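Local structure of ribosomal RNA methyltransferase, putative (Plasmodium falciparum, 2PLW) at residues Y17-K22 with T149-M154; Y66-E71 with D95-E100; D108-D113 with H138-Y143. The protein probably methylates ribosomal RNA at a uridine 2'-hydroxyl, with S-adenosylmethionine as methyl donor, through this FtsJ-like (RlmE family) methyltransferase domain of a longer chain. One frame throughout, in Å; residues are numbered along the deposited sequence.

From the N terminus, the chain leaves helix 7-17 through the loop 17-22, which meets strand 148-155 more than a hundred residues later; interaction 1 therefore closes the longest loop, and the other two nest inside it. Interactions 2 and 3 follow in series, each closing a loop of some two dozen residues: the first joins edge strand 66-69 to helix 93-102, the second strand 107-112 to the end of helix 122-143. All three reach one mixed sheet. Interactions 1 and 3 touch through backbone bonds between strands 148-155 and 107-112, whereas interactions 2 and 3 meet where helix 93-102 touches the end of helix 122-143. Interactions 1 and 2 lie apart, their centres about 20 Å from each other.

Interaction 1 (Y17-K22 with T149-M154); sequences YLFLKK and TYIVKM
Ile151 reaches from strand 148-155 to cap one face of the Phe19 ring, the two side chains approaching from opposite directions, in the Rossmann-like core of this class I methyltransferase, where the loop after helix 7-17 packs on the sheet. The contact is wholly apolar and small, burying 135 Å² in all. Its main component is a CH-pi interaction: Ile151 CD1 sits over the ring of Phe19, 3.8 Å from the centroid and 27° off the ring normal, and hence displaced toward the rim. Extension of the isoleucine beyond CG1 (chi2 -180°) carries that methyl toward the loop. Phe19 places CG between its backbone N and carbonyl carbon (chi1 46°), which directs the ring toward the strand.

The loop backbone is held separately, since Asp14 OD1 accepts hydrogen bonds from both Phe19 N and Leu20 N. Leu111 of strand 107-112 touches both Phe19 and Ile151, so the pair and Leu111 form one apolar cluster. Further along strand 148-155 lies Lys153, the predicted proton acceptor.

Aliphatic packing makes up the remainder: Thr149 comes obliquely to the ring, its methyl CG2 lying 4.1 Å from Phe19 CB.

Interaction 2 (Y66-E71 with D95-E100); sequences YFIQGE and DYKLKE. With SAM (S-adenosylmethionine), chain C.
Ile68 drives its side chain against Lys97 and Leu98, and this is the close-packed part of the contact. Its terminal methyl CD1 lies 3.7 Å from Lys97 CB and 3.8 Å from Leu98 CD2; the leucine crosses the isoleucine at about a right angle. The second branch, CG2, meets the lysine stem farther out, 3.6 Å from Lys97 CD. CG2 thus lies along that stem, while CG1 carries CD1 to Lys97 CB and on to Leu98. Ile101 and Val94 of the same helix also touch the Ile68 side chain.

Strand 66-69, helix 93-102 and the parallel strand 107-112 follow one another as a beta-alpha-beta crossover of the Rossmann-like sheet, which passes over strands 49-55 and 24-29. The axes of 66-69 and 95-100 approach to 9.3 Å and run nearly antiparallel, at 166°.

Toward the rim the contact thins. The extended Lys97 chain runs antiparallel alongside Ile68 and brings NZ to Gln69 O, a weak hydrogen bond of 3.2 Å, while Lys97 and Gln69 both remain partly exposed. The Gln69 amide turns elsewhere, giving NE2 to Lys56 O. Just beyond the strand, the chain reaches the adenine of S-adenosylmethionine: Gly70 O is 3.4 Å from cofactor C2, and Glu71 CG lies 3.5 Å from cofactor N6.

Interaction 3 (D108-D113 with H138-Y143); sequences DIILSD and HFMEQY. With SAM (S-adenosylmethionine), chain C.
Ile110 is the one residue of 108-113 that makes close contact with helix 138-143, and it does so through a single methyl. Apolar packing accounts for the whole contact: CD1 of Ile110 is 3.9 Å from Met140 CG and 4.4 Å from Tyr143 CB, over a total buried area of 146 Å². In Met140, chi1 of 169° sets CG against the isoleucine, and the bends beyond it at chi2 and chi3 turn the thioether end away. Tyr143 offers its CB and backbone carbon, since its ring swings off toward helix 93-102.

Polar interactions lie at the margins. Tyr143 OH is hydrogen-bonded to Asp95 OD1, tying the end of the long helix to its neighbour. Within the helix, Gln142 NE2 donates to His138 O over 3.1 Å with an N-H...O angle of 149°; the nitrogen stands 51° above the carbonyl plane, and it also bonds to Asn78 O.

Ligand binding occupies the C-terminal end of the strand, as expected for a class I methyltransferase. Asp113 OD2 accepts a 2.8 Å hydrogen bond from the amino N of S-adenosylmethionine, while its OD1 is bridged to Lys153 NZ and bonded to Tyr190 OH. The carboxylate thus links cofactor and predicted active site.

Strand 107-112 lies between strands 24-29 and 148-155, and Ile110 touches Ile29 on the former and Tyr150 on the latter, with helix 122-143 packed across this face of the sheet as the connection of a beta-alpha-beta unit from 107-112 to the adjacent parallel strand 148-155.

Interaction 1 (Y17-K22 with T149-M154)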
loop_
_atom_site.group_PDB
_atom_site.type_symbol
_atom_site.label_atom_id
_atom_site.label_comp_id
_atom_site.label_asym_id
_atom_site.label_seq_id
_atom_site.Cartn_x
_atom_site.Cartn_y
_atom_site.Cartn_z
ATOM N N TYR A 17 14.697 2.651 -1.596
ATOM C CA TYR A 17 13.924 3.354 -2.617
ATOM C C TYR A 17 13.609 4.813 -2.320
ATOM O O TYR A 17 13.118 5.510 -3.213
ATOM C CB TYR A 17 12.660 2.558 -2.968
ATOM C CG TYR A 17 12.979 1.178 -3.492
ATOM C CD1 TYR A 17 13.368 0.977 -4.830
ATOM C CD2 TYR A 17 12.905 0.072 -2.655
ATOM C CE1 TYR A 17 13.652 -0.296 -5.307
ATOM C CE2 TYR A 17 13.197 -1.198 -3.112
ATOM C CZ TYR A 17 13.574 -1.379 -4.435
ATOM O OH TYR A 17 13.863 -2.651 -4.861
ATOM N N LEU A 18 13.898 5.265 -1.092
ATOM C CA LEU A 18 13.798 6.674 -0.654
ATOM C C LEU A 18 12.574 7.434 -1.148
ATOM O O LEU A 18 12.681 8.321 -2.014
ATOM C CB LEU A 18 15.064 7.479 -1.024
ATOM C CG LEU A 18 16.298 7.604 -0.108
ATOM C CD1 LEU A 18 15.983 8.234 1.277
ATOM C CD2 LEU A 18 17.023 6.280 0.016
ATOM N N PHE A 19 11.422 7.092 -0.583
ATOM C CA PHE A 19 10.149 7.634 -1.035
ATOM C C PHE A 19 9.474 8.449 0.056
ATOM O O PHE A 19 8.615 9.270 -0.244
ATOM C CB PHE A 19 9.225 6.511 -1.555
ATOM C CG PHE A 19 9.158 5.306 -0.654
ATOM C CD1 PHE A 19 8.274 5.290 0.430
ATOM C CD2 PHE A 19 9.974 4.188 -0.882
ATOM C CE1 PHE A 19 8.194 4.179 1.268
ATOM C CE2 PHE A 19 9.910 3.076 -0.033
ATOM C CZ PHE A 19 9.006 3.073 1.036
ATOM N N LEU A 20 9.859 8.239 1.320
ATOM C CA LEU A 20 9.244 8.978 2.419
ATOM C C LEU A 20 9.857 10.361 2.543
ATOM O O LEU A 20 10.982 10.519 3.023
ATOM C CB LEU A 20 9.339 8.229 3.744
ATOM C CG LEU A 20 8.589 6.890 3.810
ATOM C CD1 LEU A 20 8.990 6.103 5.076
ATOM C CD2 LEU A 20 7.057 7.094 3.775
ATOM N N LYS A 21 9.092 11.354 2.107
ATOM C CA LYS A 21 9.598 12.709 1.900
ATOM C C LYS A 21 8.613 13.708 2.487
ATOM O O LYS A 21 7.458 13.364 2.762
ATOM C CB LYS A 21 9.771 12.963 0.400
ATOM C CG LYS A 21 10.976 12.253 -0.226
ATOM C CD LYS A 21 11.057 12.381 -1.753
ATOM C CE LYS A 21 10.037 11.465 -2.458
ATOM N NZ LYS A 21 10.304 11.085 -3.896
ATOM N N LYS A 22 9.069 14.947 2.655
ATOM C CA LYS A 22 8.238 16.011 3.203
ATOM C C LYS A 22 7.064 16.370 2.286
ATOM O O LYS A 22 7.144 16.194 1.078
ATOM C CB LYS A 22 9.093 17.258 3.491
ATOM C CG LYS A 22 9.651 17.936 2.258
ATOM C CD LYS A 22 10.365 19.241 2.634
ATOM C CE LYS A 22 10.794 20.031 1.402
ATOM N NZ LYS A 22 11.834 19.364 0.534
ATOM N N THR A 149 4.091 7.298 -5.798
ATOM C CA THR A 149 4.752 5.992 -5.556
ATOM C C THR A 149 3.755 4.977 -5.009
ATOM O O THR A 149 2.937 5.284 -4.155
ATOM C CB THR A 149 5.939 6.151 -4.548
ATOM O OG1 THR A 149 6.923 7.019 -5.118
ATOM C CG2 THR A 149 6.605 4.816 -4.193
ATOM N N TYR A 150 3.852 3.752 -5.495
ATOM C CA TYR A 150 2.958 2.688 -5.046
ATOM C C TYR A 150 3.806 1.479 -4.784
ATOM O O TYR A 150 4.551 1.063 -5.680
ATOM C CB TYR A 150 1.979 2.392 -6.167
ATOM C CG TYR A 150 1.122 1.152 -5.987
ATOM C CD1 TYR A 150 0.421 0.934 -4.787
ATOM C CD2 TYR A 150 0.908 0.280 -7.057
ATOM C CE1 TYR A 150 -0.437 -0.191 -4.626
ATOM C CE2 TYR A 150 0.055 -0.844 -6.913
ATOM C CZ TYR A 150 -0.612 -1.060 -5.706
ATOM O OH TYR A 150 -1.446 -2.154 -5.545
ATOM N N ILE A 151 3.707 0.931 -3.576
ATOM C CA ILE A 151 4.430 -0.300 -3.214
ATOM C C ILE A 151 3.445 -1.321 -2.681
ATOM O O ILE A 151 2.658 -1.040 -1.787
ATOM C CB ILE A 151 5.560 -0.023 -2.193
ATOM C CG1 ILE A 151 6.483 1.041 -2.776
ATOM C CG2 ILE A 151 6.307 -1.329 -1.937
ATOM C CD1 ILE A 151 7.644 1.409 -1.872
ATOM N N VAL A 152 3.441 -2.513 -3.269
ATOM C CA VAL A 152 2.440 -3.501 -2.869
ATOM C C VAL A 152 3.085 -4.871 -2.702
ATOM O O VAL A 152 3.863 -5.315 -3.555
ATOM C CB VAL A 152 1.252 -3.542 -3.868
ATOM C CG1 VAL A 152 1.720 -3.835 -5.302
ATOM C CG2 VAL A 152 0.160 -4.526 -3.409
ATOM N N LYS A 153 2.754 -5.519 -1.592
ATOM C CA LYS A 153 3.247 -6.879 -1.341
ATOM C C LYS A 153 2.405 -7.940 -2.058
ATOM O O LYS A 153 1.197 -7.788 -2.218
ATOM C CB LYS A 153 3.288 -7.152 0.167
ATOM C CG LYS A 153 4.015 -8.442 0.552
ATOM C CD LYS A 153 4.106 -8.594 2.072
ATOM C CE LYS A 153 2.801 -8.742 2.802
ATOM N NZ LYS A 153 3.031 -8.756 4.283
ATOM N N MET A 154 3.052 -9.025 -2.478
ATOM C CA MET A 154 2.290 -10.193 -2.934
ATOM C C MET A 154 3.127 -11.445 -2.756
ATOM O O MET A 154 4.367 -11.347 -2.605
ATOM C CB MET A 154 1.876 -10.056 -4.396
ATOM C CG MET A 154 3.026 -10.202 -5.398
ATOM S SD MET A 154 2.454 -10.267 -7.118
ATOM C CE MET A 154 1.261 -11.613 -7.052
#

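Interaction 2 (Y66-E71 with D95-E100)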
loop_
_atom_site.group_PDB
_atom_site.type_symbol
_atom_site.label_atom_id
_atom_site.label_comp_id
_atom_site.label_asym_id
_atom_site.label_seq_id
_atom_site.Cartn_x
_atom_site.Cartn_y
_atom_site.Cartn_z
ATOM N N TYR A 66 -4.345 9.159 10.754
ATOM C CA TYR A 66 -5.777 8.960 10.506
ATOM C C TYR A 66 -5.960 7.480 10.242
ATOM O O TYR A 66 -5.237 6.910 9.422
ATOM C CB TYR A 66 -6.235 9.709 9.268
ATOM C CG TYR A 66 -6.065 11.202 9.311
ATOM C CD1 TYR A 66 -7.078 12.017 9.791
ATOM C CD2 TYR A 66 -4.897 11.804 8.836
ATOM C CE1 TYR A 66 -6.932 13.403 9.807
ATOM C CE2 TYR A 66 -4.743 13.196 8.872
ATOM C CZ TYR A 66 -5.766 13.982 9.353
ATOM O OH TYR A 66 -5.634 15.358 9.401
ATOM N N PHE A 67 -6.905 6.845 10.922
ATOM C CA PHE A 67 -7.168 5.450 10.639
ATOM C C PHE A 67 -8.557 5.300 10.010
ATOM O O PHE A 67 -9.506 6.019 10.372
ATOM C CB PHE A 67 -7.051 4.588 11.910
ATOM C CG PHE A 67 -7.509 3.169 11.707
ATOM C CD1 PHE A 67 -6.754 2.295 10.939
ATOM C CD2 PHE A 67 -8.689 2.719 12.283
ATOM C CE1 PHE A 67 -7.171 0.982 10.758
ATOM C CE2 PHE A 67 -9.127 1.401 12.104
ATOM C CZ PHE A 67 -8.380 0.546 11.325
ATOM N N ILE A 68 -8.657 4.366 9.069
ATOM C CA ILE A 68 -9.936 4.041 8.433
ATOM C C ILE A 68 -10.097 2.538 8.483
ATOM O O ILE A 68 -9.282 1.803 7.932
ATOM C CB ILE A 68 -10.007 4.549 6.966
ATOM C CG1 ILE A 68 -9.973 6.086 6.939
ATOM C CG2 ILE A 68 -11.245 3.948 6.258
ATOM C CD1 ILE A 68 -9.770 6.685 5.521
ATOM N N GLN A 69 -11.148 2.072 9.156
ATOM C CA GLN A 69 -11.409 0.652 9.100
ATOM C C GLN A 69 -12.120 0.319 7.785
ATOM O O GLN A 69 -13.134 0.933 7.422
ATOM C CB GLN A 69 -12.221 0.146 10.296
ATOM C CG GLN A 69 -12.296 -1.362 10.278
ATOM C CD GLN A 69 -13.236 -1.939 11.331
ATOM O OE1 GLN A 69 -14.105 -1.244 11.838
ATOM N NE2 GLN A 69 -13.055 -3.222 11.653
ATOM N N GLY A 70 -11.580 -0.645 7.066
ATOM C CA GLY A 70 -12.188 -1.066 5.804
ATOM C C GLY A 70 -11.398 -2.109 5.062
ATOM O O GLY A 70 -10.184 -2.190 5.188
ATOM N N GLU A 71 -12.097 -2.942 4.304
ATOM C CA GLU A 71 -11.425 -3.936 3.507
ATOM C C GLU A 71 -11.348 -3.432 2.060
ATOM O O GLU A 71 -12.373 -3.277 1.393
ATOM C CB GLU A 71 -12.177 -5.272 3.590
ATOM C CG GLU A 71 -11.600 -6.348 2.677
ATOM C CD GLU A 71 -12.295 -7.692 2.849
ATOM O OE1 GLU A 71 -13.337 -7.751 3.534
ATOM O OE2 GLU A 71 -11.797 -8.679 2.291
ATOM N N ASP A 95 -14.279 5.403 0.794
ATOM C CA ASP A 95 -14.195 6.596 -0.058
ATOM C C ASP A 95 -14.622 7.881 0.647
ATOM O O ASP A 95 -13.986 8.915 0.504
ATOM C CB ASP A 95 -15.013 6.388 -1.307
ATOM C CG ASP A 95 -14.635 5.113 -2.017
ATOM O OD1 ASP A 95 -13.662 5.113 -2.800
ATOM O OD2 ASP A 95 -15.325 4.103 -1.766
ATOM N N TYR A 96 -15.727 7.811 1.380
ATOM C CA TYR A 96 -16.220 8.998 2.066
ATOM C C TYR A 96 -15.350 9.403 3.257
ATOM O O TYR A 96 -15.126 10.600 3.503
ATOM C CB TYR A 96 -17.722 8.874 2.351
ATOM C CG TYR A 96 -18.450 9.297 1.081
ATOM C CD1 TYR A 96 -18.966 8.345 0.189
ATOM C CD2 TYR A 96 -18.532 10.646 0.722
ATOM C CE1 TYR A 96 -19.571 8.725 -0.981
ATOM C CE2 TYR A 96 -19.165 11.036 -0.468
ATOM C CZ TYR A 96 -19.673 10.062 -1.307
ATOM O OH TYR A 96 -20.283 10.428 -2.473
ATOM N N LYS A 97 -14.759 8.409 3.911
ATOM C CA LYS A 97 -13.757 8.695 4.937
ATOM C C LYS A 97 -12.497 9.330 4.340
ATOM O O LYS A 97 -11.959 10.275 4.900
ATOM C CB LYS A 97 -13.416 7.429 5.713
ATOM C CG LYS A 97 -14.580 6.958 6.580
ATOM C CD LYS A 97 -14.180 5.752 7.379
ATOM C CE LYS A 97 -15.375 4.858 7.739
ATOM N NZ LYS A 97 -14.910 3.479 8.160
ATOM N N LEU A 98 -12.027 8.815 3.204
ATOM C CA LEU A 98 -10.942 9.486 2.466
ATOM C C LEU A 98 -11.291 10.900 2.044
ATOM O O LEU A 98 -10.462 11.793 2.143
ATOM C CB LEU A 98 -10.468 8.671 1.251
ATOM C CG LEU A 98 -9.673 7.432 1.623
ATOM C CD1 LEU A 98 -9.514 6.510 0.393
ATOM C CD2 LEU A 98 -8.288 7.787 2.255
ATOM N N LYS A 99 -12.519 11.099 1.575
ATOM C CA LYS A 99 -12.985 12.432 1.148
ATOM C C LYS A 99 -12.901 13.454 2.295
ATOM O O LYS A 99 -12.449 14.574 2.094
ATOM C CB LYS A 99 -14.427 12.325 0.636
ATOM C CG LYS A 99 -14.973 13.580 -0.049
ATOM C CD LYS A 99 -16.386 13.340 -0.602
ATOM C CE LYS A 99 -16.353 12.615 -1.951
ATOM N NZ LYS A 99 -16.087 13.580 -3.076
ATOM N N GLU A 100 -13.349 13.051 3.486
ATOM C CA GLU A 100 -13.268 13.859 4.703
ATOM C C GLU A 100 -11.845 14.351 4.933
ATOM O O GLU A 100 -11.637 15.486 5.325
ATOM C CB GLU A 100 -13.684 13.038 5.927
ATOM C CG GLU A 100 -15.164 12.978 6.233
ATOM C CD GLU A 100 -15.419 12.363 7.614
ATOM O OE1 GLU A 100 -15.857 13.106 8.528
ATOM O OE2 GLU A 100 -15.164 11.138 7.787
HETATM N N SAM C . 2.357 -3.388 7.962
HETATM C CA SAM C . 1.647 -3.728 9.241
HETATM C C SAM C . 2.405 -3.207 10.463
HETATM O O SAM C . 3.583 -2.870 10.334
HETATM O OXT SAM C . 1.877 -3.083 11.575
HETATM C CB SAM C . 1.450 -5.247 9.325
HETATM C CG SAM C . 0.405 -5.656 8.289
HETATM S SD SAM C . -0.273 -7.314 8.494
HETATM C CE SAM C . 1.183 -8.254 8.010
HETATM C "C5'" SAM C . -1.335 -7.485 7.035
HETATM C "C4'" SAM C . -2.670 -6.771 7.246
HETATM O "O4'" SAM C . -3.354 -6.733 5.991
HETATM C "C3'" SAM C . -3.636 -7.442 8.254
HETATM O "O3'" SAM C . -3.807 -6.644 9.405
HETATM C "C2'" SAM C . -4.951 -7.589 7.473
HETATM O "O2'" SAM C . -6.148 -7.309 8.190
HETATM C "C1'" SAM C . -4.740 -6.619 6.325
HETATM N N9 SAM C . -5.552 -6.852 5.129
HETATM C C8 SAM C . -5.665 -7.999 4.370
HETATM N N7 SAM C . -6.493 -7.748 3.334
HETATM C C5 SAM C . -6.899 -6.455 3.427
HETATM C C6 SAM C . -7.735 -5.655 2.647
HETATM N N6 SAM C . -8.327 -6.132 1.561
HETATM N N1 SAM C . -7.956 -4.346 2.995
HETATM C C2 SAM C . -7.359 -3.792 4.113
HETATM N N3 SAM C . -6.519 -4.575 4.882
HETATM C C4 SAM C . -6.312 -5.882 4.549
#

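Interaction 3 (D108-D113 with H138-Y143)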
loop_
_atom_site.group_PDB
_atom_site.type_symbol
_atom_site.label_atom_id
_atom_site.label_comp_id
_atom_site.label_asym_id
_atom_site.label_seq_id
_atom_site.Cartn_x
_atom_site.Cartn_y
_atom_site.Cartn_z
ATOM N N ASP A 108 0.009 10.822 -2.431
ATOM C CA ASP A 108 1.327 10.743 -3.053
ATOM C C ASP A 108 2.054 9.408 -2.969
ATOM O O ASP A 108 2.840 9.064 -3.867
ATOM C CB ASP A 108 2.216 11.836 -2.475
ATOM C CG ASP A 108 1.626 13.199 -2.671
ATOM O OD1 ASP A 108 1.600 13.650 -3.822
ATOM O OD2 ASP A 108 1.122 13.793 -1.691
ATOM N N ILE A 109 1.833 8.692 -1.871
ATOM C CA ILE A 109 2.496 7.434 -1.621
ATOM C C ILE A 109 1.465 6.464 -1.101
ATOM O O ILE A 109 0.796 6.735 -0.085
ATOM C CB ILE A 109 3.646 7.577 -0.583
ATOM C CG1 ILE A 109 4.636 8.655 -1.021
ATOM C CG2 ILE A 109 4.323 6.239 -0.374
ATOM C CD1 ILE A 109 5.580 9.140 0.125
ATOM N N ILE A 110 1.290 5.374 -1.833
ATOM C CA ILE A 110 0.363 4.343 -1.391
ATOM C C ILE A 110 1.164 3.068 -1.178
ATOM O O ILE A 110 1.791 2.564 -2.099
ATOM C CB ILE A 110 -0.789 4.143 -2.390
ATOM C CG1 ILE A 110 -1.663 5.402 -2.452
ATOM C CG2 ILE A 110 -1.660 2.938 -1.971
ATOM C CD1 ILE A 110 -2.750 5.315 -3.573
ATOM N N LEU A 111 1.129 2.587 0.053
ATOM C CA LEU A 111 1.854 1.389 0.469
ATOM C C LEU A 111 0.846 0.311 0.852
ATOM O O LEU A 111 -0.183 0.598 1.466
ATOM C CB LEU A 111 2.733 1.682 1.692
ATOM C CG LEU A 111 3.653 2.914 1.613
ATOM C CD1 LEU A 111 4.329 3.242 2.950
ATOM C CD2 LEU A 111 4.716 2.743 0.523
ATOM N N SER A 112 1.154 -0.927 0.505
ATOM C CA SER A 112 0.357 -2.037 0.982
ATOM C C SER A 112 1.229 -3.171 1.487
ATOM O O SER A 112 2.031 -3.742 0.741
ATOM C CB SER A 112 -0.593 -2.550 -0.101
ATOM O OG SER A 112 -1.173 -3.755 0.325
ATOM N N ASP A 113 1.044 -3.479 2.763
ATOM C CA ASP A 113 1.614 -4.673 3.380
ATOM C C ASP A 113 0.504 -5.704 3.623
ATOM O O ASP A 113 0.680 -6.636 4.421
ATOM C CB ASP A 113 2.284 -4.294 4.712
ATOM C CG ASP A 113 3.221 -5.376 5.234
ATOM O OD1 ASP A 113 3.883 -6.034 4.394
ATOM O OD2 ASP A 113 3.296 -5.539 6.482
ATOM N N HIS A 138 -6.522 -1.554 -8.322
ATOM C CA HIS A 138 -7.699 -0.862 -8.833
ATOM C C HIS A 138 -8.073 0.332 -7.960
ATOM O O HIS A 138 -8.420 1.390 -8.472
ATOM C CB HIS A 138 -8.859 -1.848 -8.911
ATOM C CG HIS A 138 -10.091 -1.261 -9.514
ATOM N ND1 HIS A 138 -10.255 -1.109 -10.875
ATOM C CD2 HIS A 138 -11.209 -0.761 -8.936
ATOM C CE1 HIS A 138 -11.427 -0.546 -11.110
ATOM N NE2 HIS A 138 -12.024 -0.324 -9.952
ATOM N N PHE A 139 -8.015 0.142 -6.640
ATOM C CA PHE A 139 -8.294 1.202 -5.692
ATOM C C PHE A 139 -7.196 2.293 -5.796
ATOM O O PHE A 139 -7.476 3.507 -5.858
ATOM C CB PHE A 139 -8.393 0.595 -4.292
ATOM C CG PHE A 139 -8.281 1.595 -3.194
ATOM C CD1 PHE A 139 -9.383 2.324 -2.799
ATOM C CD2 PHE A 139 -7.047 1.851 -2.599
ATOM C CE1 PHE A 139 -9.290 3.257 -1.789
ATOM C CE2 PHE A 139 -6.931 2.799 -1.576
ATOM C CZ PHE A 139 -8.054 3.498 -1.173
ATOM N N MET A 140 -5.943 1.850 -5.862
ATOM C CA MET A 140 -4.778 2.762 -5.983
ATOM C C MET A 140 -4.923 3.728 -7.167
ATOM O O MET A 140 -4.710 4.950 -7.041
ATOM C CB MET A 140 -3.471 1.924 -6.084
ATOM C CG MET A 140 -2.193 2.773 -6.483
ATOM S SD MET A 140 -2.036 3.183 -8.160
ATOM C CE MET A 140 -1.850 1.577 -8.924
ATOM N N GLU A 141 -5.305 3.186 -8.318
ATOM C CA GLU A 141 -5.459 3.986 -9.518
ATOM C C GLU A 141 -6.400 5.166 -9.342
ATOM O O GLU A 141 -6.236 6.200 -10.005
ATOM C CB GLU A 141 -6.022 3.126 -10.633
ATOM C CG GLU A 141 -5.031 2.384 -11.477
ATOM C CD GLU A 141 -5.644 2.111 -12.831
ATOM O OE1 GLU A 141 -6.650 1.376 -12.862
ATOM O OE2 GLU A 141 -5.170 2.684 -13.847
ATOM N N GLN A 142 -7.409 4.997 -8.485
ATOM C CA GLN A 142 -8.386 6.061 -8.235
ATOM C C GLN A 142 -7.808 7.174 -7.407
ATOM O O GLN A 142 -8.163 8.330 -7.621
ATOM C CB GLN A 142 -9.622 5.490 -7.525
ATOM C CG GLN A 142 -10.344 4.395 -8.346
ATOM C CD GLN A 142 -11.370 3.635 -7.513
ATOM O OE1 GLN A 142 -12.199 4.232 -6.834
ATOM N NE2 GLN A 142 -11.274 2.313 -7.525
ATOM N N TYR A 143 -6.899 6.826 -6.489
ATOM C CA TYR A 143 -6.469 7.768 -5.429
ATOM C C TYR A 143 -5.039 8.277 -5.545
ATOM O O TYR A 143 -4.696 9.239 -4.882
ATOM C CB TYR A 143 -6.717 7.176 -4.023
ATOM C CG TYR A 143 -8.205 7.167 -3.722
ATOM C CD1 TYR A 143 -8.830 8.323 -3.281
ATOM C CD2 TYR A 143 -8.964 6.016 -3.925
ATOM C CE1 TYR A 143 -10.217 8.353 -3.044
ATOM C CE2 TYR A 143 -10.378 6.029 -3.691
ATOM C CZ TYR A 143 -10.967 7.201 -3.250
ATOM O OH TYR A 143 -12.339 7.280 -3.005
HETATM N N SAM C . 2.357 -3.388 7.962
HETATM C CA SAM C . 1.647 -3.728 9.241
HETATM C C SAM C . 2.405 -3.207 10.463
HETATM O O SAM C . 3.583 -2.870 10.334
HETATM O OXT SAM C . 1.877 -3.083 11.575
HETATM C CB SAM C . 1.450 -5.247 9.325
HETATM C CG SAM C . 0.405 -5.656 8.289
HETATM S SD SAM C . -0.273 -7.314 8.494
HETATM C CE SAM C . 1.183 -8.254 8.010
HETATM C "C5'" SAM C . -1.335 -7.485 7.035
HETATM C "C4'" SAM C . -2.670 -6.771 7.246
HETATM O "O4'" SAM C . -3.354 -6.733 5.991
HETATM C "C3'" SAM C . -3.636 -7.442 8.254
HETATM O "O3'" SAM C . -3.807 -6.644 9.405
HETATM C "C2'" SAM C . -4.951 -7.589 7.473
HETATM O "O2'" SAM C . -6.148 -7.309 8.190
HETATM C "C1'" SAM C . -4.740 -6.619 6.325
HETATM N N9 SAM C . -5.552 -6.852 5.129
HETATM C C8 SAM C . -5.665 -7.999 4.370
HETATM N N7 SAM C . -6.493 -7.748 3.334
HETATM C C5 SAM C . -6.899 -6.455 3.427
HETATM C C6 SAM C . -7.735 -5.655 2.647
HETATM N N6 SAM C . -8.327 -6.132 1.561
HETATM N N1 SAM C . -7.956 -4.346 2.995
HETATM C C2 SAM C . -7.359 -3.792 4.113
HETATM N N3 SAM C . -6.519 -4.575 4.882
HETATM C C4 SAM C . -6.312 -5.882 4.549
#